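Local structure of ORF10 (6RIW) at residues I284-N292 and L309-V320; P322-T333 and V353-K363. The protein forms the ketosynthase-chain length factor didomain of a polyunsaturated fatty acid synthase and probably condenses acyl units on acyl carrier protein into 3-oxoacyl chains. All coordinates share one frame; numbering follows the deposited sequence.

Contact 1: residues I284-N292 and L309-V320; sequences IIKGGALSN and LVYERAYADADV. With MG (magnesium ion), chain B.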
ATOM      1  N   ILE A 284       7.803  20.557  17.748  1.00 20.03           N
ATOM      2  CA  ILE A 284       8.605  20.886  16.579  1.00 23.93           C
ATOM      3  C   ILE A 284       9.241  19.599  16.072  1.00 22.70           C
ATOM      4  O   ILE A 284       9.839  18.839  16.854  1.00 20.98           O
ATOM      5  CB  ILE A 284       9.688  21.934  16.912  1.00 22.72           C
ATOM      6  CG1 ILE A 284       9.055  23.264  17.391  1.00 19.72           C
ATOM      7  CG2 ILE A 284      10.651  22.103  15.727  1.00 24.83           C
ATOM      8  CD1 ILE A 284       8.501  24.165  16.301  1.00 23.33           C
ATOM      9  N   ILE A 285       9.094  19.334  14.776  1.00 19.99           N
ATOM     10  CA  ILE A 285       9.860  18.278  14.130  1.00 17.70           C
ATOM     11  C   ILE A 285      11.167  18.920  13.678  1.00 19.40           C
ATOM     12  O   ILE A 285      11.182  19.764  12.777  1.00 20.18           O
ATOM     13  CB  ILE A 285       9.100  17.639  12.958  1.00 17.68           C
ATOM     14  CG1 ILE A 285       7.778  17.027  13.461  1.00 20.25           C
ATOM     15  CG2 ILE A 285       9.961  16.564  12.308  1.00 18.52           C
ATOM     16  CD1 ILE A 285       6.837  16.589  12.351  1.00 20.14           C
ATOM     17  N   LYS A 286      12.260  18.554  14.350  1.00 21.59           N
ATOM     18  CA  LYS A 286      13.550  19.183  14.114  1.00 22.30           C
ATOM     19  C   LYS A 286      14.250  18.571  12.918  1.00 25.06           C
ATOM     20  O   LYS A 286      15.011  19.258  12.220  1.00 21.70           O
ATOM     21  CB  LYS A 286      14.429  19.049  15.363  1.00 21.58           C
ATOM     22  CG  LYS A 286      15.633  19.995  15.409  1.00 27.18           C
ATOM     23  CD  LYS A 286      15.215  21.462  15.622  1.00 27.08           C
ATOM     24  CE  LYS A 286      16.408  22.401  15.461  1.00 30.64           C
ATOM     25  NZ  LYS A 286      17.200  22.083  14.211  1.00 27.78           N
ATOM     26  N   GLY A 287      13.996  17.293  12.668  1.00 22.38           N
ATOM     27  CA  GLY A 287      14.594  16.619  11.538  1.00 20.97           C
ATOM     28  C   GLY A 287      14.268  15.144  11.601  1.00 23.72           C
ATOM     29  O   GLY A 287      13.511  14.692  12.463  1.00 22.00           O
ATOM     30  N   GLY A 288      14.852  14.404  10.673  1.00 23.12           N
ATOM     31  CA  GLY A 288      14.685  12.966  10.691  1.00 21.84           C
ATOM     32  C   GLY A 288      15.199  12.386   9.397  1.00 21.90           C
ATOM     33  O   GLY A 288      15.688  13.103   8.521  1.00 22.71           O
ATOM     34  N   ALA A 289      15.069  11.067   9.289  1.00 17.73           N
ATOM     35  CA  ALA A 289      15.651  10.381   8.151  1.00 20.27           C
ATOM     36  C   ALA A 289      14.976   9.041   7.939  1.00 16.58           C
ATOM     37  O   ALA A 289      14.361   8.463   8.841  1.00 17.72           O
ATOM     38  CB  ALA A 289      17.153  10.156   8.323  1.00 22.08           C
ATOM     39  N   LEU A 290      15.147   8.543   6.726  1.00 16.79           N
ATOM     40  CA  LEU A 290      14.725   7.210   6.340  1.00 18.98           C
ATOM     41  C   LEU A 290      15.948   6.416   5.900  1.00 21.68           C
ATOM     42  O   LEU A 290      16.982   6.974   5.518  1.00 25.76           O
ATOM     43  CB  LEU A 290      13.700   7.278   5.205  1.00 17.45           C
ATOM     44  CG  LEU A 290      12.689   8.408   5.358  1.00 18.98           C
ATOM     45  CD1 LEU A 290      11.971   8.671   4.020  1.00 22.46           C
ATOM     46  CD2 LEU A 290      11.693   8.099   6.492  1.00 16.77           C
ATOM     47  N   SER A 291      15.832   5.101   5.972  1.00 19.82           N
ATOM     48  CA  SER A 291      16.877   4.234   5.447  1.00 17.97           C
ATOM     49  C   SER A 291      16.299   2.846   5.258  1.00 16.79           C
ATOM     50  O   SER A 291      15.279   2.488   5.855  1.00 18.91           O
ATOM     51  CB  SER A 291      18.091   4.191   6.379  1.00 21.43           C
ATOM     52  OG  SER A 291      17.897   3.227   7.415  1.00 23.59           O
ATOM     53  N   ASN A 292      16.970   2.067   4.421  1.00 16.97           N
ATOM     54  CA  ASN A 292      16.707   0.644   4.321  1.00 19.05           C
ATOM     55  C   ASN A 292      17.908  -0.140   4.827  1.00 20.26           C
ATOM     56  O   ASN A 292      19.049   0.298   4.676  1.00 21.78           O
ATOM     57  CB  ASN A 292      16.396   0.234   2.894  1.00 18.37           C
ATOM     58  CG  ASN A 292      15.745  -1.089   2.849  1.00 19.04           C
ATOM     59  OD1 ASN A 292      16.405  -2.112   2.670  1.00 20.42           O
ATOM     60  ND2 ASN A 292      14.436  -1.105   3.076  1.00 20.56           N
ATOM     61  N   LEU A 309      22.440   3.457  10.942  1.00 23.12           N
ATOM     62  CA  LEU A 309      22.512   4.409   9.838  1.00 21.41           C
ATOM     63  C   LEU A 309      21.387   5.440   9.905  1.00 19.98           C
ATOM     64  O   LEU A 309      21.625   6.634   9.696  1.00 20.04           O
ATOM     65  CB  LEU A 309      22.489   3.673   8.501  1.00 21.19           C
ATOM     66  CG  LEU A 309      22.478   4.553   7.246  1.00 20.85           C
ATOM     67  CD1 LEU A 309      23.766   5.408   7.100  1.00 24.57           C
ATOM     68  CD2 LEU A 309      22.244   3.700   6.001  1.00 22.51           C
ATOM     69  N   VAL A 310      20.152   5.012  10.184  1.00 20.46           N
ATOM     70  CA  VAL A 310      19.073   6.002  10.206  1.00 19.40           C
ATOM     71  C   VAL A 310      19.253   6.982  11.368  1.00 20.58           C
ATOM     72  O   VAL A 310      18.904   8.164  11.247  1.00 18.78           O
ATOM     73  CB  VAL A 310      17.683   5.325  10.222  1.00 22.76           C
ATOM     74  CG1 VAL A 310      17.268   4.895  11.624  1.00 22.84           C
ATOM     75  CG2 VAL A 310      16.643   6.269   9.640  1.00 18.76           C
ATOM     76  N   TYR A 311      19.822   6.531  12.495  1.00 20.10           N
ATOM     77  CA  TYR A 311      20.142   7.458  13.580  1.00 19.84           C
ATOM     78  C   TYR A 311      21.137   8.512  13.114  1.00 19.58           C
ATOM     79  O   TYR A 311      20.956   9.705  13.364  1.00 18.14           O
ATOM     80  CB  TYR A 311      20.736   6.725  14.787  1.00 22.17           C
ATOM     81  CG  TYR A 311      19.861   5.715  15.468  1.00 22.24           C
ATOM     82  CD1 TYR A 311      18.495   5.911  15.617  1.00 23.55           C
ATOM     83  CD2 TYR A 311      20.419   4.562  15.987  1.00 23.57           C
ATOM     84  CE1 TYR A 311      17.706   4.963  16.261  1.00 25.32           C
ATOM     85  CE2 TYR A 311      19.663   3.630  16.633  1.00 23.91           C
ATOM     86  CZ  TYR A 311      18.308   3.824  16.772  1.00 26.58           C
ATOM     87  OH  TYR A 311      17.574   2.851  17.401  1.00 25.57           O
ATOM     88  N   GLU A 312      22.223   8.073  12.475  1.00 20.25           N
ATOM     89  CA  GLU A 312      23.231   9.008  11.994  1.00 22.38           C
ATOM     90  C   GLU A 312      22.610  10.027  11.055  1.00 22.01           C
ATOM     91  O   GLU A 312      22.791  11.238  11.230  1.00 20.95           O
ATOM     92  CB  GLU A 312      24.364   8.253  11.297  1.00 23.73           C
ATOM     93  CG  GLU A 312      25.161   7.373  12.240  1.00 24.44           C
ATOM     94  CD  GLU A 312      26.041   6.374  11.520  1.00 31.15           C
ATOM     95  OE1 GLU A 312      25.879   6.208  10.293  1.00 29.76           O
ATOM     96  OE2 GLU A 312      26.902   5.752  12.187  1.00 34.24           O
ATOM     97  N   ARG A 313      21.813   9.551  10.087  1.00 20.85           N
ATOM     98  CA  ARG A 313      21.196  10.445   9.111  1.00 21.39           C
ATOM     99  C   ARG A 313      20.204  11.392   9.764  1.00 20.25           C
ATOM    100  O   ARG A 313      20.074  12.535   9.326  1.00 20.44           O
ATOM    101  CB  ARG A 313      20.501   9.627   8.005  1.00 18.88           C
ATOM    102  CG  ARG A 313      21.440   8.887   7.079  1.00 22.40           C
ATOM    103  CD  ARG A 313      20.642   8.130   6.008  1.00 20.62           C
ATOM    104  NE  ARG A 313      21.481   7.542   4.972  1.00 23.42           N
ATOM    105  CZ  ARG A 313      21.045   6.621   4.114  1.00 23.60           C
ATOM    106  NH1 ARG A 313      19.779   6.203   4.187  1.00 22.70           N
ATOM    107  NH2 ARG A 313      21.855   6.119   3.195  1.00 20.40           N
ATOM    108  N   ALA A 314      19.510  10.949  10.821  1.00 17.31           N
ATOM    109  CA  ALA A 314      18.469  11.775  11.426  1.00 17.88           C
ATOM    110  C   ALA A 314      19.054  12.936  12.218  1.00 21.76           C
ATOM    111  O   ALA A 314      18.562  14.069  12.126  1.00 20.74           O
ATOM    112  CB  ALA A 314      17.576  10.925  12.339  1.00 21.68           C
ATOM    113  N   TYR A 315      20.073  12.671  13.039  1.00 21.89           N
ATOM    114  CA  TYR A 315      20.626  13.758  13.847  1.00 22.04           C
ATOM    115  C   TYR A 315      21.447  14.715  12.996  1.00 23.45           C
ATOM    116  O   TYR A 315      21.471  15.918  13.274  1.00 22.84           O
ATOM    117  CB  TYR A 315      21.413  13.180  15.035  1.00 22.22           C
ATOM    118  CG  TYR A 315      20.408  12.625  16.008  1.00 22.93           C
ATOM    119  CD1 TYR A 315      19.702  13.478  16.861  1.00 25.01           C
ATOM    120  CD2 TYR A 315      20.062  11.275  15.988  1.00 23.20           C
ATOM    121  CE1 TYR A 315      18.722  12.995  17.702  1.00 24.44           C
ATOM    122  CE2 TYR A 315      19.082  10.776  16.835  1.00 22.60           C
ATOM    123  CZ  TYR A 315      18.413  11.640  17.683  1.00 24.37           C
ATOM    124  OH  TYR A 315      17.426  11.147  18.512  1.00 24.05           O
ATOM    125  N   ALA A 316      22.074  14.217  11.934  1.00 25.44           N
ATOM    126  CA  ALA A 316      22.647  15.122  10.941  1.00 22.95           C
ATOM    127  C   ALA A 316      21.571  15.993  10.298  1.00 26.25           C
ATOM    128  O   ALA A 316      21.754  17.208  10.141  1.00 24.24           O
ATOM    129  CB  ALA A 316      23.390  14.324   9.879  1.00 24.33           C
ATOM    130  N   ASP A 317      20.438  15.395   9.919  1.00 25.21           N
ATOM    131  CA  ASP A 317      19.385  16.186   9.281  1.00 26.72           C
ATOM    132  C   ASP A 317      18.819  17.216  10.244  1.00 26.62           C
ATOM    133  O   ASP A 317      18.511  18.343   9.839  1.00 28.73           O
ATOM    134  CB  ASP A 317      18.258  15.288   8.769  1.00 23.85           C
ATOM    135  CG  ASP A 317      17.122  16.088   8.132  1.00 29.16           C
ATOM    136  OD1 ASP A 317      17.267  16.509   6.957  1.00 30.43           O
ATOM    137  OD2 ASP A 317      16.084  16.310   8.801  1.00 28.06           O
ATOM    138  N   ALA A 318      18.651  16.835  11.518  1.00 23.43           N
ATOM    139  CA  ALA A 318      18.106  17.743  12.516  1.00 24.02           C
ATOM    140  C   ALA A 318      19.127  18.787  12.950  1.00 29.91           C
ATOM    141  O   ALA A 318      18.742  19.802  13.541  1.00 28.59           O
ATOM    142  CB  ALA A 318      17.626  16.955  13.748  1.00 24.59           C
ATOM    143  N   ASP A 319      20.408  18.558  12.655  1.00 25.98           N
ATOM    144  CA  ASP A 319      21.497  19.384  13.187  1.00 31.71           C
ATOM    145  C   ASP A 319      21.436  19.437  14.713  1.00 31.89           C
ATOM    146  O   ASP A 319      21.574  20.497  15.333  1.00 32.64           O
ATOM    147  CB  ASP A 319      21.472  20.788  12.582  1.00 32.72           C
ATOM    148  CG  ASP A 319      22.866  21.374  12.401  1.00 47.18           C
ATOM    149  OD1 ASP A 319      23.156  21.918  11.306  1.00 54.02           O
ATOM    150  OD2 ASP A 319      23.668  21.295  13.355  1.00 46.56           O
ATOM    151  N   VAL A 320      21.222  18.277  15.326  1.00 31.83           N
ATOM    152  CA  VAL A 320      21.040  18.159  16.767  1.00 31.67           C
ATOM    153  C   VAL A 320      22.089  17.198  17.303  1.00 32.02           C
ATOM    154  O   VAL A 320      22.276  16.104  16.758  1.00 28.27           O
ATOM    155  CB  VAL A 320      19.619  17.678  17.117  1.00 31.17           C
ATOM    156  CG1 VAL A 320      19.568  17.071  18.503  1.00 27.94           C
ATOM    157  CG2 VAL A 320      18.640  18.825  16.998  1.00 33.59           C
TER
HETATM  158 MG    MG B1101      15.076  20.857  10.685  1.00 27.69          MG
HETATM  159  O   HOH W   1      12.744  20.361  10.371  1.00 21.87           O
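G287 and G288 lay bare strand backbone against helix 309-318, so close that the CA atoms of G287 and A318 stand 3.8 Å apart. A CB on G287 would run into A318 CA and D317 OD2. The axes thus approach to 5.8 Å, the helix packing nearly antiparallel (148°) on a sheet strand in the C-terminal half of the ketosynthase's thiolase-like fold. G288 N donates to D317 OD2 at 2.9 Å, on its anti side and 29° out of the carboxylate plane; D317 CG, anti to the backbone N (chi1 178°), swings the group up to the strand. K286 works through backbone and side chain: K286 O binds magnesium at 2.2 Å beside M1 O and a water, while the bent chain brings K286 NZ 2.8 Å from A318 O near the Schellman turn ending the helix. With an alanine here the A318 carbonyl would probably lose its lysine mate and a gap open beside V320 CG2, now packed on K286 CG. Farther along, A289 CB meets R313 CB at 3.4 Å, and R313 NH1 lies in the carbonyl plane of L290 O (3.2 Å), its NH2 reaching S656. Within the sheet the strand runs between strands 4-12 and 443-450, both antiparallel, with K286 and G287 forming a classic bulge opposite V448; L290, on the far face, turns to helix 198-211, and Y311 and Y315 to helix 336-350.

Contact 2: residues P322-T333 and V353-K363; sequences PSTVDYIECHAT and VNNKPLLGSVK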
ATOM      1  N   PRO A 322      23.345  14.324  19.382  1.00 29.57           N
ATOM      2  CA  PRO A 322      22.680  13.181  20.031  1.00 29.39           C
ATOM      3  C   PRO A 322      22.867  13.141  21.541  1.00 31.60           C
ATOM      4  O   PRO A 322      22.157  12.370  22.209  1.00 30.19           O
ATOM      5  CB  PRO A 322      23.332  11.965  19.362  1.00 27.39           C
ATOM      6  CG  PRO A 322      23.936  12.479  18.105  1.00 30.12           C
ATOM      7  CD  PRO A 322      24.281  13.910  18.323  1.00 26.64           C
ATOM      8  N   SER A 323      23.804  13.930  22.092  1.00 31.78           N
ATOM      9  CA  SER A 323      23.945  14.078  23.539  1.00 29.37           C
ATOM     10  C   SER A 323      22.728  14.703  24.187  1.00 31.86           C
ATOM     11  O   SER A 323      22.527  14.529  25.392  1.00 33.04           O
ATOM     12  CB  SER A 323      25.153  14.960  23.883  1.00 33.61           C
ATOM     13  OG  SER A 323      26.285  14.598  23.120  1.00 38.87           O
ATOM     14  N   THR A 324      21.933  15.449  23.433  1.00 29.72           N
ATOM     15  CA  THR A 324      20.836  16.220  23.998  1.00 33.39           C
ATOM     16  C   THR A 324      19.513  15.455  24.035  1.00 29.67           C
ATOM     17  O   THR A 324      18.535  15.967  24.595  1.00 31.99           O
ATOM     18  CB  THR A 324      20.671  17.525  23.214  1.00 33.18           C
ATOM     19  OG1 THR A 324      20.258  17.225  21.876  1.00 36.43           O
ATOM     20  CG2 THR A 324      22.006  18.272  23.160  1.00 36.32           C
ATOM     21  N   VAL A 325      19.459  14.244  23.481  1.00 31.93           N
ATOM     22  CA  VAL A 325      18.206  13.490  23.424  1.00 27.78           C
ATOM     23  C   VAL A 325      17.875  12.931  24.801  1.00 27.74           C
ATOM     24  O   VAL A 325      18.667  12.191  25.394  1.00 31.26           O
ATOM     25  CB  VAL A 325      18.292  12.361  22.396  1.00 28.60           C
ATOM     26  CG1 VAL A 325      16.953  11.637  22.328  1.00 28.69           C
ATOM     27  CG2 VAL A 325      18.695  12.915  21.059  1.00 27.64           C
ATOM     28  N   ASP A 326      16.677  13.239  25.291  1.00 25.10           N
ATOM     29  CA  ASP A 326      16.268  12.851  26.639  1.00 27.48           C
ATOM     30  C   ASP A 326      15.462  11.564  26.681  1.00 28.09           C
ATOM     31  O   ASP A 326      15.513  10.842  27.686  1.00 25.07           O
ATOM     32  CB  ASP A 326      15.427  13.962  27.280  1.00 28.36           C
ATOM     33  CG  ASP A 326      16.134  15.298  27.273  1.00 32.75           C
ATOM     34  OD1 ASP A 326      17.297  15.348  27.720  1.00 34.07           O
ATOM     35  OD2 ASP A 326      15.538  16.288  26.806  1.00 31.54           O
ATOM     36  N   TYR A 327      14.701  11.275  25.627  1.00 22.35           N
ATOM     37  CA  TYR A 327      13.747  10.180  25.642  1.00 21.52           C
ATOM     38  C   TYR A 327      13.609   9.682  24.212  1.00 22.69           C
ATOM     39  O   TYR A 327      13.622  10.488  23.283  1.00 21.74           O
ATOM     40  CB  TYR A 327      12.371  10.622  26.174  1.00 24.24           C
ATOM     41  CG  TYR A 327      11.313   9.550  26.028  1.00 26.52           C
ATOM     42  CD1 TYR A 327      11.272   8.469  26.898  1.00 24.76           C
ATOM     43  CD2 TYR A 327      10.363   9.608  25.010  1.00 25.96           C
ATOM     44  CE1 TYR A 327      10.319   7.476  26.765  1.00 26.74           C
ATOM     45  CE2 TYR A 327       9.402   8.625  24.876  1.00 24.27           C
ATOM     46  CZ  TYR A 327       9.381   7.561  25.753  1.00 27.83           C
ATOM     47  OH  TYR A 327       8.428   6.565  25.617  1.00 29.43           O
ATOM     48  N   ILE A 328      13.478   8.370  24.042  1.00 21.95           N
ATOM     49  CA  ILE A 328      13.224   7.786  22.726  1.00 24.41           C
ATOM     50  C   ILE A 328      12.007   6.877  22.822  1.00 24.92           C
ATOM     51  O   ILE A 328      11.974   5.952  23.645  1.00 19.42           O
ATOM     52  CB  ILE A 328      14.422   6.992  22.197  1.00 25.10           C
ATOM     53  CG1 ILE A 328      15.626   7.910  22.010  1.00 28.82           C
ATOM     54  CG2 ILE A 328      14.063   6.294  20.884  1.00 24.40           C
ATOM     55  CD1 ILE A 328      16.888   7.154  21.816  1.00 32.48           C
ATOM     56  N   GLU A 329      11.018   7.126  21.973  1.00 23.89           N
ATOM     57  CA  GLU A 329       9.894   6.211  21.849  1.00 23.15           C
ATOM     58  C   GLU A 329      10.327   5.137  20.864  1.00 24.44           C
ATOM     59  O   GLU A 329      10.558   5.421  19.679  1.00 22.04           O
ATOM     60  CB  GLU A 329       8.636   6.959  21.406  1.00 22.37           C
ATOM     61  CG  GLU A 329       7.457   6.049  21.012  1.00 24.17           C
ATOM     62  CD  GLU A 329       6.844   5.269  22.181  1.00 28.59           C
ATOM     63  OE1 GLU A 329       7.034   5.643  23.372  1.00 22.92           O
ATOM     64  OE2 GLU A 329       6.150   4.271  21.887  1.00 28.72           O
ATOM     65  N   CYS A 330      10.515   3.922  21.368  1.00 20.87           N
ATOM     66  CA  CYS A 330      11.159   2.868  20.600  1.00 26.39           C
ATOM     67  C   CYS A 330      10.164   2.092  19.761  1.00 23.18           C
ATOM     68  O   CYS A 330       8.949   2.125  19.990  1.00 23.62           O
ATOM     69  CB  CYS A 330      11.889   1.892  21.519  1.00 25.94           C
ATOM     70  SG  CYS A 330      13.223   2.699  22.415  1.00 27.42           S
ATOM     71  N   HIS A 331      10.711   1.357  18.795  1.00 21.21           N
ATOM     72  CA  HIS A 331       9.890   0.473  17.978  1.00 24.14           C
ATOM     73  C   HIS A 331       9.407  -0.738  18.777  1.00 27.84           C
ATOM     74  O   HIS A 331       8.289  -1.223  18.546  1.00 24.98           O
ATOM     75  CB  HIS A 331      10.694   0.047  16.753  1.00 22.86           C
ATOM     76  CG  HIS A 331      10.052  -1.049  15.966  1.00 26.80           C
ATOM     77  ND1 HIS A 331       8.916  -0.848  15.212  1.00 27.49           N
ATOM     78  CD2 HIS A 331      10.381  -2.355  15.819  1.00 26.40           C
ATOM     79  CE1 HIS A 331       8.571  -1.986  14.633  1.00 26.11           C
ATOM     80  NE2 HIS A 331       9.442  -2.915  14.985  1.00 30.20           N
ATOM     81  N   ALA A 332      10.223  -1.202  19.742  1.00 24.43           N
ATOM     82  CA  ALA A 332      10.001  -2.362  20.615  1.00 26.45           C
ATOM     83  C   ALA A 332       8.605  -2.974  20.589  1.00 24.72           C
ATOM     84  O   ALA A 332       7.691  -2.478  21.255  1.00 23.39           O
ATOM     85  CB  ALA A 332      10.317  -1.986  22.063  1.00 25.24           C
ATOM     86  N   THR A 333       8.442  -4.082  19.871  1.00 25.32           N
ATOM     87  CA  THR A 333       7.143  -4.719  19.722  1.00 22.95           C
ATOM     88  C   THR A 333       6.888  -5.812  20.741  1.00 25.76           C
ATOM     89  O   THR A 333       5.755  -6.290  20.826  1.00 27.28           O
ATOM     90  CB  THR A 333       7.015  -5.365  18.351  1.00 24.07           C
ATOM     91  OG1 THR A 333       7.974  -6.428  18.273  1.00 24.61           O
ATOM     92  CG2 THR A 333       7.251  -4.355  17.240  1.00 27.99           C
ATOM     93  N   VAL A 353      28.393   9.362  22.341  1.00 31.18           N
ATOM     94  CA  VAL A 353      28.288  10.646  23.013  1.00 32.07           C
ATOM     95  C   VAL A 353      28.017  10.480  24.498  1.00 33.13           C
ATOM     96  O   VAL A 353      27.747  11.461  25.187  1.00 37.80           O
ATOM     97  CB  VAL A 353      27.215  11.535  22.358  1.00 35.03           C
ATOM     98  CG1 VAL A 353      27.647  11.936  20.946  1.00 34.55           C
ATOM     99  CG2 VAL A 353      25.856  10.817  22.339  1.00 31.30           C
ATOM    100  N   ASN A 354      28.070   9.248  24.997  1.00 32.72           N
ATOM    101  CA  ASN A 354      27.863   8.947  26.411  1.00 36.65           C
ATOM    102  C   ASN A 354      26.512   9.441  26.915  1.00 37.27           C
ATOM    103  O   ASN A 354      26.400   9.988  28.015  1.00 32.14           O
ATOM    104  CB  ASN A 354      28.998   9.508  27.263  1.00 40.80           C
ATOM    105  CG  ASN A 354      29.921   8.430  27.733  1.00 47.48           C
ATOM    106  OD1 ASN A 354      29.494   7.489  28.415  1.00 46.57           O
ATOM    107  ND2 ASN A 354      31.192   8.529  27.350  1.00 49.45           N
ATOM    108  N   ASN A 355      25.467   9.220  26.121  1.00 31.54           N
ATOM    109  CA  ASN A 355      24.114   9.572  26.511  1.00 32.83           C
ATOM    110  C   ASN A 355      23.289   8.307  26.733  1.00 29.22           C
ATOM    111  O   ASN A 355      23.446   7.308  26.024  1.00 29.71           O
ATOM    112  CB  ASN A 355      23.475  10.470  25.447  1.00 32.51           C
ATOM    113  CG  ASN A 355      22.119  11.007  25.865  1.00 33.40           C
ATOM    114  OD1 ASN A 355      21.762  10.995  27.048  1.00 32.18           O
ATOM    115  ND2 ASN A 355      21.351  11.483  24.885  1.00 27.64           N
ATOM    116  N   LYS A 356      22.415   8.344  27.729  1.00 31.45           N
ATOM    117  CA  LYS A 356      21.542   7.219  28.053  1.00 29.55           C
ATOM    118  C   LYS A 356      20.131   7.759  28.181  1.00 31.59           C
ATOM    119  O   LYS A 356      19.614   7.921  29.294  1.00 27.16           O
ATOM    120  CB  LYS A 356      21.978   6.516  29.339  1.00 32.95           C
ATOM    121  CG  LYS A 356      23.321   5.853  29.228  1.00 33.04           C
ATOM    122  CD  LYS A 356      23.607   5.019  30.465  1.00 33.34           C
ATOM    123  CE  LYS A 356      24.870   4.221  30.286  1.00 33.68           C
ATOM    124  NZ  LYS A 356      24.810   2.978  31.085  1.00 38.04           N
ATOM    125  N   PRO A 357      19.477   8.060  27.060  1.00 27.77           N
ATOM    126  CA  PRO A 357      18.114   8.585  27.134  1.00 27.18           C
ATOM    127  C   PRO A 357      17.168   7.562  27.744  1.00 22.57           C
ATOM    128  O   PRO A 357      17.395   6.350  27.697  1.00 25.87           O
ATOM    129  CB  PRO A 357      17.755   8.883  25.665  1.00 26.24           C
ATOM    130  CG  PRO A 357      18.663   8.030  24.863  1.00 30.29           C
ATOM    131  CD  PRO A 357      19.951   7.919  25.672  1.00 29.40           C
ATOM    132  N   LEU A 358      16.090   8.079  28.328  1.00 25.74           N
ATOM    133  CA  LEU A 358      14.987   7.226  28.747  1.00 24.69           C
ATOM    134  C   LEU A 358      14.364   6.572  27.520  1.00 27.71           C
ATOM    135  O   LEU A 358      14.435   7.110  26.414  1.00 24.04           O
ATOM    136  CB  LEU A 358      13.938   8.041  29.505  1.00 26.53           C
ATOM    137  CG  LEU A 358      14.459   8.654  30.810  1.00 28.82           C
ATOM    138  CD1 LEU A 358      13.341   9.295  31.608  1.00 24.60           C
ATOM    139  CD2 LEU A 358      15.194   7.584  31.626  1.00 26.97           C
ATOM    140  N   LEU A 359      13.759   5.397  27.721  1.00 25.73           N
ATOM    141  CA  LEU A 359      13.217   4.596  26.628  1.00 24.98           C
ATOM    142  C   LEU A 359      11.815   4.117  26.974  1.00 28.88           C
ATOM    143  O   LEU A 359      11.499   3.872  28.141  1.00 24.66           O
ATOM    144  CB  LEU A 359      14.091   3.379  26.329  1.00 25.68           C
ATOM    145  CG  LEU A 359      15.604   3.516  26.199  1.00 27.89           C
ATOM    146  CD1 LEU A 359      16.217   2.114  26.179  1.00 25.16           C
ATOM    147  CD2 LEU A 359      15.973   4.285  24.936  1.00 24.06           C
ATOM    148  N   GLY A 360      10.972   3.958  25.948  1.00 21.73           N
ATOM    149  CA  GLY A 360       9.605   3.547  26.219  1.00 22.34           C
ATOM    150  C   GLY A 360       8.949   3.011  24.964  1.00 27.93           C
ATOM    151  O   GLY A 360       9.458   3.196  23.855  1.00 20.87           O
ATOM    152  N   SER A 361       7.805   2.341  25.156  1.00 23.83           N
ATOM    153  CA  SER A 361       7.035   1.786  24.038  1.00 24.91           C
ATOM    154  C   SER A 361       5.544   1.756  24.340  1.00 24.20           C
ATOM    155  O   SER A 361       5.097   1.011  25.220  1.00 23.54           O
ATOM    156  CB  SER A 361       7.498   0.377  23.691  1.00 22.77           C
ATOM    157  OG  SER A 361       6.802  -0.064  22.533  1.00 25.58           O
ATOM    158  N   VAL A 362       4.774   2.528  23.572  1.00 21.63           N
ATOM    159  CA  VAL A 362       3.319   2.506  23.648  1.00 21.62           C
ATOM    160  C   VAL A 362       2.723   1.241  23.039  1.00 21.01           C
ATOM    161  O   VAL A 362       1.514   1.003  23.161  1.00 20.41           O
ATOM    162  CB  VAL A 362       2.770   3.772  22.949  1.00 21.46           C
ATOM    163  CG1 VAL A 362       2.876   3.628  21.427  1.00 22.79           C
ATOM    164  CG2 VAL A 362       1.328   4.066  23.365  1.00 21.99           C
ATOM    165  N   LYS A 363       3.532   0.407  22.380  1.00 18.82           N
ATOM    166  CA  LYS A 363       3.012  -0.891  21.970  1.00 19.63           C
ATOM    167  C   LYS A 363       2.611  -1.739  23.173  1.00 23.85           C
ATOM    168  O   LYS A 363       1.763  -2.638  23.043  1.00 22.45           O
ATOM    169  CB  LYS A 363       4.048  -1.613  21.098  1.00 22.29           C
ATOM    170  CG  LYS A 363       4.338  -0.847  19.787  1.00 21.27           C
ATOM    171  CD  LYS A 363       5.094  -1.699  18.802  1.00 22.82           C
ATOM    172  CE  LYS A 363       5.260  -1.006  17.437  1.00 25.33           C
ATOM    173  NZ  LYS A 363       6.069   0.225  17.532  1.00 22.94           N
TER
HETATM  174  O   HOH W   2       6.695   0.472  14.657  1.00 27.39           O
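Y327 and G360 pack closely: the phenol oxygen Y327 OH rests 3.3 Å from G360 CA, where any side chain on the glycine would collide with it. The tyrosine's CG is anti to the backbone N (chi1 172°), which runs the ring along the neighbouring strand with L358 CB in its plane at the edge. The hydroxyl then donates to E329 OE1, an oxygen that also holds a salt bridge with K380. The other carboxylate oxygen, E329 OE2, offers its syn lone pair to V362 N at 2.8 Å, a nearly straight bond of 173°. These groups lie on one face of two parallel strands, 327-329 and 358-360, joined through helix 336-350 in a beta-alpha-beta unit of the thiolase-like fold. Main-chain bonds alternate across the pair, among them I328 N to L358 O and C330 N to G360 O (2.8 Å). On the opposite face, I328 CD1 lies beside P357 CG at 3.6 Å, both side chains pointing the same way. Past the strands, K363 NZ reaches H331 O (2.8 Å), and a water bridges NZ to H331 ND1 in the plane of the imidazole. H331 also touches C196 and K363 touches H368, consistent with the Cys-His-His region of ketosynthases. The other end is looser and nearer solvent: S323 OG rests on V353 CB and is hydrogen-bonded to D321. What ties this end down is one amide: N355 ND2 donates to both P322 O (2.9 Å) and V325 O (2.8 Å), the latter in the amide plane and on a lone pair.

Contacts 1 and 2 follow one another along the chain, since helix 304-318 leads through a short loop into strand 327-329, and their centres lie about 14 Å apart. They meet at Y315, which turns its back on strand 284-292: Y315 OH comes 3.4 Å from V325 CG2, and Y315 CB packs 4.0 Å from P322 CG. Magnesium belongs to contact 1, where K286 shares it with M1; the T324 side chain of contact 2 stays about 13 Å from the ion, and about 8 Å from the K286 side chain. The probable active-site region lies instead at the histidine end of contact 2, so it and the metal site fall to different contacts of one ketosynthase domain.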